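Long-range contact in dihydrodipicolinate synthase (Bacillus clausii KSM-K16, PDB 3E96), which probably acts as a 4-hydroxy-tetrahydrodipicolinate synthase, a TIM-barrel lyase of the DapA family: residues I20-K25 with N274-R279. Numbering follows the deposited sequence.
Sequences ITPFRK and NAGVTR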
# COMPACT_ATOMS: atom_id res chain seq x y z
N ILE B 20 10.60 -8.53 -13.95
CA ILE B 20 11.00 -8.63 -12.56
C ILE B 20 12.21 -7.72 -12.41
O ILE B 20 12.80 -7.30 -13.41
CB ILE B 20 11.49 -10.05 -12.20
CG1 ILE B 20 12.61 -10.45 -13.16
CG2 ILE B 20 10.34 -11.03 -12.23
CD1 ILE B 20 13.54 -11.54 -12.63
N THR B 21 12.56 -7.40 -11.17
CA THR B 21 13.76 -6.62 -10.90
C THR B 21 14.65 -7.62 -10.17
O THR B 21 14.41 -7.94 -9.00
CB THR B 21 13.50 -5.42 -9.97
OG1 THR B 21 12.54 -4.54 -10.56
CG2 THR B 21 14.80 -4.64 -9.74
N PRO B 22 15.67 -8.16 -10.86
CA PRO B 22 16.57 -9.13 -10.23
C PRO B 22 17.30 -8.53 -9.03
O PRO B 22 17.91 -7.47 -9.15
CB PRO B 22 17.54 -9.49 -11.36
CG PRO B 22 16.74 -9.23 -12.60
CD PRO B 22 16.03 -7.95 -12.27
N PHE B 23 17.23 -9.20 -7.88
CA PHE B 23 17.92 -8.72 -6.69
C PHE B 23 18.92 -9.78 -6.25
O PHE B 23 18.61 -10.98 -6.26
CB PHE B 23 16.94 -8.48 -5.53
CG PHE B 23 15.92 -7.41 -5.79
CD1 PHE B 23 16.31 -6.13 -6.15
CD2 PHE B 23 14.56 -7.68 -5.63
CE1 PHE B 23 15.36 -5.12 -6.34
CE2 PHE B 23 13.61 -6.68 -5.81
CZ PHE B 23 14.01 -5.40 -6.17
N ARG B 24 20.11 -9.35 -5.85
CA ARG B 24 21.15 -10.27 -5.40
C ARG B 24 20.82 -10.87 -4.04
O ARG B 24 20.36 -10.17 -3.14
CB ARG B 24 22.50 -9.57 -5.32
CG ARG B 24 23.00 -9.06 -6.65
CD ARG B 24 24.47 -8.68 -6.57
NE ARG B 24 25.02 -8.36 -7.88
CZ ARG B 24 24.83 -7.21 -8.52
NH1 ARG B 24 24.10 -6.25 -7.97
NH2 ARG B 24 25.37 -7.02 -9.72
N LYS B 25 21.06 -12.17 -3.89
CA LYS B 25 20.79 -12.83 -2.62
C LYS B 25 21.75 -12.33 -1.55
O LYS B 25 21.39 -12.24 -0.37
CB LYS B 25 20.95 -14.35 -2.78
CG LYS B 25 20.65 -15.13 -1.51
CD LYS B 25 20.82 -16.63 -1.74
CE LYS B 25 20.52 -17.42 -0.47
NZ LYS B 25 20.68 -18.89 -0.68
N ASN B 274 18.52 -16.07 -15.02
CA ASN B 274 18.93 -15.25 -13.88
C ASN B 274 17.85 -14.33 -13.33
O ASN B 274 17.37 -13.44 -14.02
CB ASN B 274 20.16 -14.43 -14.27
CG ASN B 274 21.33 -15.30 -14.66
OD1 ASN B 274 21.94 -15.13 -15.72
ND2 ASN B 274 21.66 -16.26 -13.79
N ALA B 275 17.48 -14.55 -12.07
CA ALA B 275 16.44 -13.74 -11.45
C ALA B 275 16.81 -13.30 -10.04
O ALA B 275 16.36 -12.26 -9.57
CB ALA B 275 15.13 -14.52 -11.41
N GLY B 276 17.64 -14.09 -9.37
CA GLY B 276 18.01 -13.75 -8.01
C GLY B 276 16.83 -14.00 -7.09
O GLY B 276 16.05 -14.93 -7.32
N VAL B 277 16.67 -13.17 -6.07
CA VAL B 277 15.60 -13.34 -5.10
C VAL B 277 14.69 -12.12 -4.98
O VAL B 277 14.92 -11.09 -5.61
CB VAL B 277 16.16 -13.62 -3.69
CG1 VAL B 277 16.98 -14.90 -3.69
CG2 VAL B 277 17.03 -12.43 -3.25
N THR B 278 13.65 -12.26 -4.17
CA THR B 278 12.73 -11.16 -3.92
C THR B 278 13.28 -10.39 -2.72
O THR B 278 14.16 -10.89 -2.02
CB THR B 278 11.30 -11.66 -3.56
OG1 THR B 278 11.38 -12.65 -2.52
CG2 THR B 278 10.61 -12.26 -4.78
N ARG B 279 12.79 -9.18 -2.51
CA ARG B 279 13.21 -8.38 -1.36
C ARG B 279 12.11 -8.47 -0.31
O ARG B 279 10.94 -8.67 -0.64
CB ARG B 279 13.39 -6.90 -1.74
CG ARG B 279 14.75 -6.53 -2.33
CD ARG B 279 14.83 -5.03 -2.57
NE ARG B 279 16.12 -4.62 -3.14
CZ ARG B 279 16.40 -3.40 -3.57
NH1 ARG B 279 17.60 -3.13 -4.07
NH2 ARG B 279 15.49 -2.44 -3.50
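Arg279 lies flat over one face of the Phe23 ring, an offset stack with group centres 4.1 Å apart and planes tilted by 15°. NE sits 3.3 Å from Phe23 CE1, near the rim, and CG adds a CH-pi contact, 3.7 Å from the ring centroid. The chain, extended from CG to NE, carries the guanidinium across the ring to Glu66, salt-bridged to NH1, and to the carbonyls of Gly28 and Ala61. Over the centre of the opposite face is Thr21 O, which accepts a hydrogen bond from Lys265 NZ, as does Val277 O at the ring edge.

Among backbone groups, Val277 N donates a nearly straight hydrogen bond (2.9 Å, 165°) to Phe23 O, in the carbonyl plane. The same oxygen receives a CA-H...O contact from Gly276, where positive phi and the clash a CB would make with Phe23 O favour glycine; another joins Pro22 CA to Ala275 O at 3.2 Å.

Beside these bonds, Ile20 CD1 meets Ala275 CB at 3.6 Å, and Val277 CG2 rests against Lys25 CA. Were Phe23 replaced by an alanine, the guanidinium would probably keep its polar partners but lose its ring, opening a gap beside Thr21 O. One stack and one backbone hydrogen bond, with apolar contacts, thus tie the loop after barrel strand 15-17, whose Ile20 side chain nears predicted pyruvate-binding Thr56, to that after helix 262-270.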